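Local coordinates for CrmK (Actinoalloteichus sp. WH1-2216-6, PDB 5I1V), which is a flavoenzyme oxidase with covalently bound FAD that takes part in recycling a shunt product in caerulomycin biosynthesis, at residues Gly54-Val59 / Val490-Phe495. Sequence-based numbering, arbitrary orientation.
With FAD (flavin-adenine dinucleotide), chain E.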
ATOM      1  N   GLY A  54      29.533 -17.012  17.310  1.00 23.35           N
ATOM      2  CA  GLY A  54      28.480 -17.359  18.236  1.00 24.38           C
ATOM      3  C   GLY A  54      27.382 -16.317  18.416  1.00 25.34           C
ATOM      4  O   GLY A  54      26.664 -16.374  19.400  1.00 27.09           O
ATOM      5  N   LYS A  55      27.266 -15.361  17.495  1.00 24.56           N
ATOM      6  CA  LYS A  55      26.212 -14.306  17.548  1.00 24.88           C
ATOM      7  C   LYS A  55      24.844 -14.823  17.265  1.00 24.77           C
ATOM      8  O   LYS A  55      24.635 -15.687  16.399  1.00 27.81           O
ATOM      9  CB  LYS A  55      26.501 -13.213  16.510  1.00 27.38           C
ATOM     10  CG  LYS A  55      27.870 -12.625  16.682  1.00 30.19           C
ATOM     11  CD  LYS A  55      28.135 -11.392  15.845  1.00 32.71           C
ATOM     12  CE  LYS A  55      29.360 -10.709  16.451  1.00 33.54           C
ATOM     13  NZ  LYS A  55      29.818  -9.588  15.619  1.00 37.66           N
ATOM     14  N   ARG A  56      23.866 -14.244  17.950  1.00 22.30           N
ATOM     15  CA  ARG A  56      22.477 -14.620  17.743  1.00 21.49           C
ATOM     16  C   ARG A  56      21.956 -13.873  16.500  1.00 21.19           C
ATOM     17  O   ARG A  56      21.969 -12.643  16.486  1.00 18.21           O
ATOM     18  CB  ARG A  56      21.704 -14.194  18.994  1.00 23.25           C
ATOM     19  CG  ARG A  56      20.219 -14.400  18.914  1.00 24.80           C
ATOM     20  CD  ARG A  56      19.853 -15.888  18.951  1.00 28.41           C
ATOM     21  NE  ARG A  56      18.463 -16.005  18.521  1.00 28.19           N
ATOM     22  CZ  ARG A  56      17.433 -15.601  19.260  1.00 31.27           C
ATOM     23  NH1 ARG A  56      17.614 -15.111  20.490  1.00 31.60           N
ATOM     24  NH2 ARG A  56      16.197 -15.699  18.773  1.00 33.43           N
ATOM     25  N   LEU A  57      21.471 -14.629  15.505  1.00 20.10           N
ATOM     26  CA  LEU A  57      21.034 -14.111  14.252  1.00 19.97           C
ATOM     27  C   LEU A  57      19.560 -14.409  14.024  1.00 19.73           C
ATOM     28  O   LEU A  57      19.087 -15.518  14.342  1.00 19.01           O
ATOM     29  CB  LEU A  57      21.874 -14.732  13.144  1.00 20.85           C
ATOM     30  CG  LEU A  57      21.610 -14.174  11.735  1.00 23.63           C
ATOM     31  CD1 LEU A  57      22.888 -14.048  10.923  1.00 25.62           C
ATOM     32  CD2 LEU A  57      20.624 -15.097  11.035  1.00 25.28           C
ATOM     33  N   THR A  58      18.832 -13.410  13.523  1.00 17.85           N
ATOM     34  CA  THR A  58      17.493 -13.651  13.012  1.00 17.58           C
ATOM     35  C   THR A  58      17.360 -12.993  11.655  1.00 17.00           C
ATOM     36  O   THR A  58      18.135 -12.081  11.285  1.00 17.40           O
ATOM     37  CB  THR A  58      16.395 -13.093  13.931  1.00 18.83           C
ATOM     38  OG1 THR A  58      16.636 -11.687  14.149  1.00 20.92           O
ATOM     39  CG2 THR A  58      16.333 -13.878  15.324  1.00 19.96           C
ATOM     40  N   VAL A  59      16.337 -13.427  10.938  1.00 15.85           N
ATOM     41  CA  VAL A  59      16.038 -12.948   9.623  1.00 18.13           C
ATOM     42  C   VAL A  59      14.696 -12.239   9.559  1.00 16.64           C
ATOM     43  O   VAL A  59      13.725 -12.686  10.123  1.00 16.93           O
ATOM     44  CB  VAL A  59      15.913 -14.117   8.655  1.00 22.00           C
ATOM     45  CG1 VAL A  59      15.723 -13.633   7.228  1.00 21.64           C
ATOM     46  CG2 VAL A  59      17.145 -14.981   8.795  1.00 25.47           C
ATOM     47  N   VAL A 490      21.109 -22.818  15.599  1.00 21.47           N
ATOM     48  CA  VAL A 490      21.428 -21.451  15.225  1.00 22.15           C
ATOM     49  C   VAL A 490      20.185 -20.564  15.111  1.00 22.09           C
ATOM     50  O   VAL A 490      20.204 -19.394  15.467  1.00 22.53           O
ATOM     51  CB  VAL A 490      22.188 -21.427  13.894  1.00 21.34           C
ATOM     52  CG1 VAL A 490      22.337 -20.011  13.363  1.00 20.75           C
ATOM     53  CG2 VAL A 490      23.578 -22.023  14.083  1.00 24.69           C
ATOM     54  N   PHE A 491      19.135 -21.118  14.518  1.00 21.68           N
ATOM     55  CA  PHE A 491      17.912 -20.394  14.279  1.00 22.66           C
ATOM     56  C   PHE A 491      16.882 -20.729  15.325  1.00 22.95           C
ATOM     57  O   PHE A 491      16.349 -21.843  15.360  1.00 23.89           O
ATOM     58  CB  PHE A 491      17.426 -20.738  12.870  1.00 22.45           C
ATOM     59  CG  PHE A 491      18.482 -20.487  11.838  1.00 23.07           C
ATOM     60  CD1 PHE A 491      18.721 -19.184  11.398  1.00 23.62           C
ATOM     61  CD2 PHE A 491      19.270 -21.508  11.352  1.00 23.40           C
ATOM     62  CE1 PHE A 491      19.721 -18.934  10.477  1.00 24.90           C
ATOM     63  CE2 PHE A 491      20.246 -21.278  10.417  1.00 23.47           C
ATOM     64  CZ  PHE A 491      20.498 -19.972   9.988  1.00 24.57           C
ATOM     65  N   ARG A 492      16.546 -19.743  16.116  1.00 21.48           N
ATOM     66  CA  ARG A 492      15.640 -19.977  17.191  1.00 23.26           C
ATOM     67  C   ARG A 492      14.919 -18.695  17.621  1.00 23.18           C
ATOM     68  O   ARG A 492      15.314 -17.579  17.228  1.00 23.00           O
ATOM     69  CB  ARG A 492      16.411 -20.607  18.334  1.00 26.27           C
ATOM     70  CG  ARG A 492      17.436 -19.684  18.997  1.00 27.43           C
ATOM     71  CD  ARG A 492      18.297 -20.421  20.037  1.00 29.43           C
ATOM     72  NE  ARG A 492      19.336 -19.540  20.564  1.00 29.01           N
ATOM     73  CZ  ARG A 492      20.527 -19.309  19.990  1.00 31.28           C
ATOM     74  NH1 ARG A 492      20.911 -19.919  18.858  1.00 27.48           N
ATOM     75  NH2 ARG A 492      21.377 -18.479  20.579  1.00 32.15           N
ATOM     76  N   HIS A 493      13.854 -18.899  18.387  1.00 20.50           N
ATOM     77  CA  HIS A 493      13.003 -17.863  18.940  1.00 22.32           C
ATOM     78  C   HIS A 493      12.074 -18.527  19.958  1.00 22.46           C
ATOM     79  O   HIS A 493      12.186 -19.739  20.174  1.00 21.74           O
ATOM     80  CB  HIS A 493      12.250 -17.064  17.864  1.00 20.68           C
ATOM     81  CG  HIS A 493      11.424 -17.879  16.918  1.00 19.31           C
ATOM     82  ND1 HIS A 493      10.231 -18.456  17.267  1.00 19.81           N
ATOM     83  CD2 HIS A 493      11.566 -18.092  15.589  1.00 20.22           C
ATOM     84  CE1 HIS A 493       9.698 -19.051  16.206  1.00 20.10           C
ATOM     85  NE2 HIS A 493      10.481 -18.819  15.169  1.00 20.29           N
ATOM     86  N   ALA A 494      11.165 -17.780  20.588  1.00 23.97           N
ATOM     87  CA  ALA A 494      10.359 -18.374  21.704  1.00 23.87           C
ATOM     88  C   ALA A 494       9.566 -19.585  21.233  1.00 25.88           C
ATOM     89  O   ALA A 494       9.316 -20.506  21.996  1.00 25.92           O
ATOM     90  CB  ALA A 494       9.402 -17.360  22.274  1.00 23.92           C
ATOM     91  N   PHE A 495       9.113 -19.573  19.988  1.00 23.46           N
ATOM     92  CA  PHE A 495       8.352 -20.691  19.454  1.00 22.47           C
ATOM     93  C   PHE A 495       9.086 -21.456  18.372  1.00 20.81           C
ATOM     94  O   PHE A 495       8.458 -22.054  17.532  1.00 21.33           O
ATOM     95  CB  PHE A 495       7.018 -20.211  18.915  1.00 24.42           C
ATOM     96  CG  PHE A 495       5.952 -19.970  19.969  1.00 26.53           C
ATOM     97  CD1 PHE A 495       6.083 -20.413  21.279  1.00 28.13           C
ATOM     98  CD2 PHE A 495       4.756 -19.374  19.604  1.00 27.48           C
ATOM     99  CE1 PHE A 495       5.057 -20.228  22.195  1.00 29.07           C
ATOM    100  CE2 PHE A 495       3.727 -19.186  20.538  1.00 29.04           C
ATOM    101  CZ  PHE A 495       3.883 -19.616  21.816  1.00 27.27           C
TER
HETATM  102  PA  FAD E 600       8.843 -11.381   9.528  1.00 17.22           P
HETATM  103  O1A FAD E 600       8.462 -10.617  10.772  1.00 15.45           O
HETATM  104  O2A FAD E 600       9.938 -10.775   8.700  1.00 14.76           O
HETATM  105  O5B FAD E 600       9.196 -12.866   9.894  1.00 16.74           O
HETATM  106  C5B FAD E 600       8.261 -13.761  10.487  1.00 16.98           C
HETATM  107  C4B FAD E 600       9.023 -14.947  11.097  1.00 16.83           C
HETATM  108  O4B FAD E 600       9.576 -15.692   9.994  1.00 17.68           O
HETATM  109  C3B FAD E 600      10.212 -14.644  11.983  1.00 17.71           C
HETATM  110  O3B FAD E 600      10.404 -15.741  12.858  1.00 20.41           O
HETATM  111  C2B FAD E 600      11.364 -14.592  11.020  1.00 16.90           C
HETATM  112  O2B FAD E 600      12.688 -14.636  11.560  1.00 18.02           O
HETATM  113  C1B FAD E 600      10.984 -15.702  10.031  1.00 16.12           C
HETATM  114  N9A FAD E 600      11.455 -15.405   8.656  1.00 15.71           N
HETATM  115  C8A FAD E 600      11.258 -14.286   7.893  1.00 15.31           C
HETATM  116  N7A FAD E 600      11.969 -14.385   6.723  1.00 15.00           N
HETATM  117  C5A FAD E 600      12.581 -15.550   6.774  1.00 14.11           C
HETATM  118  C6A FAD E 600      13.444 -16.235   5.845  1.00 15.12           C
HETATM  119  N6A FAD E 600      13.686 -15.635   4.696  1.00 14.87           N
HETATM  120  N1A FAD E 600      13.919 -17.428   6.219  1.00 15.51           N
HETATM  121  C2A FAD E 600      13.653 -17.978   7.423  1.00 16.59           C
HETATM  122  N3A FAD E 600      12.803 -17.424   8.325  1.00 16.01           N
HETATM  123  C4A FAD E 600      12.320 -16.191   8.027  1.00 14.81           C
HETATM  124  N1  FAD E 600      -1.079 -14.820   7.101  1.00 25.95           N
HETATM  125  C2  FAD E 600      -1.918 -15.526   6.307  1.00 29.03           C
HETATM  126  O2  FAD E 600      -1.744 -16.740   6.145  1.00 30.05           O
HETATM  127  N3  FAD E 600      -2.964 -14.966   5.662  1.00 29.79           N
HETATM  128  C4  FAD E 600      -3.302 -13.687   5.765  1.00 25.46           C
HETATM  129  O4  FAD E 600      -4.258 -13.213   5.115  1.00 25.44           O
HETATM  130  C4X FAD E 600      -2.454 -12.835   6.587  1.00 25.81           C
HETATM  131  N5  FAD E 600      -2.735 -11.513   6.739  1.00 26.47           N
HETATM  132  C5X FAD E 600      -1.870 -10.745   7.419  1.00 25.88           C
HETATM  133  C6  FAD E 600      -2.049  -9.362   7.452  1.00 26.68           C
HETATM  134  C7  FAD E 600      -1.201  -8.501   8.148  1.00 25.67           C
HETATM  135  C7M FAD E 600      -1.462  -6.990   8.128  1.00 26.17           C
HETATM  136  C8  FAD E 600      -0.069  -9.124   8.867  1.00 23.51           C
HETATM  137  C8M FAD E 600       0.892  -8.290   9.670  1.00 22.91           C
HETATM  138  C9  FAD E 600       0.133 -10.508   8.859  1.00 23.02           C
HETATM  139  C9A FAD E 600      -0.728 -11.346   8.153  1.00 23.36           C
HETATM  140  N10 FAD E 600      -0.542 -12.733   8.108  1.00 21.51           N
HETATM  141  C10 FAD E 600      -1.359 -13.500   7.299  1.00 24.11           C
HETATM  142  C1' FAD E 600       0.402 -13.412   8.996  1.00 19.85           C
HETATM  143  C2' FAD E 600       1.717 -13.611   8.314  1.00 18.81           C
HETATM  144  O2' FAD E 600       1.618 -14.738   7.465  1.00 21.00           O
HETATM  145  C3' FAD E 600       2.846 -13.761   9.279  1.00 18.22           C
HETATM  146  O3' FAD E 600       2.901 -12.573  10.116  1.00 17.92           O
HETATM  147  C4' FAD E 600       4.183 -14.012   8.550  1.00 18.50           C
HETATM  148  O4' FAD E 600       5.019 -14.756   9.435  1.00 19.37           O
HETATM  149  C5' FAD E 600       4.831 -12.702   8.149  1.00 18.50           C
HETATM  150  O5' FAD E 600       6.011 -12.998   7.402  1.00 17.14           O
HETATM  151  P   FAD E 600       7.023 -11.792   7.214  1.00 17.24           P
HETATM  152  O1P FAD E 600       6.309 -10.585   6.729  1.00 18.16           O
HETATM  153  O2P FAD E 600       8.221 -12.263   6.450  1.00 17.95           O
HETATM  154  O3P FAD E 600       7.463 -11.513   8.749  1.00 17.24           O
HETATM  155  O   HOH W   1      22.044 -17.521  16.064  1.00 28.60           O
HETATM  156  O   HOH W   2      18.350 -17.351  16.063  1.00 27.63           O
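Water 2 is gripped by four protein atoms. It accepts from Arg-56 NE, at 2.8 Å and in the plane of the guanidinium, and from the backbone N of Arg-492. It lies within donating distance of Leu-57 O (2.6 Å) and Val-490 O (2.8 Å). A second water does similar work: water 1 accepts from Leu-57 N and donates to Lys-55 O and Val-490 O. Two waters thus bridge the two backbones, whose nearest CA atoms, those of Thr-58 and Phe-491, are 6.9 Å apart.

The direct bond is Arg-56 NH2 to Arg-492 O, 2.6 Å long but bent, with 134° at the hydrogen. NH2 sits above the carbonyl plane. CG of Arg-56 is anti to the backbone N, and the chain then bends at chi2 (70°), so its end swings to the 490-495 loop. The two arginine side chains cross obliquely, their guanidinium planes 30° apart. CD of Arg-56 rests on one face of the Arg-492 guanidinium, off its centre, 3.4 Å from NH2 of Arg-492. Arg-492 CG covers a face of the Arg-56 guanidinium in return. The like charges may repel somewhat; Arg-492 NH1 has its own partner in Asn-489 O. An alanine in place of Arg-56 would probably loosen the loop, since the bond to Arg-492 O, one grip on water 2 and the arginine packing go with the side chain.

Deeper in, Leu-57 CD2 meets Phe-491 CE1 at 4.0 Å, the side chains side by side. Val-490 CG1 sits over the centre of the Phe-491 ring. Val-59 O accepts from the adenosine ribose hydroxyl O2B of FAD, and Val-59 CG1 packs on the adenine. The arrangement joins edge strand 57-60 of the PCMH-type FAD-binding domain to the C-terminal berberine-bridge-enzyme-like segment, beside the adenosine end of the cofactor site.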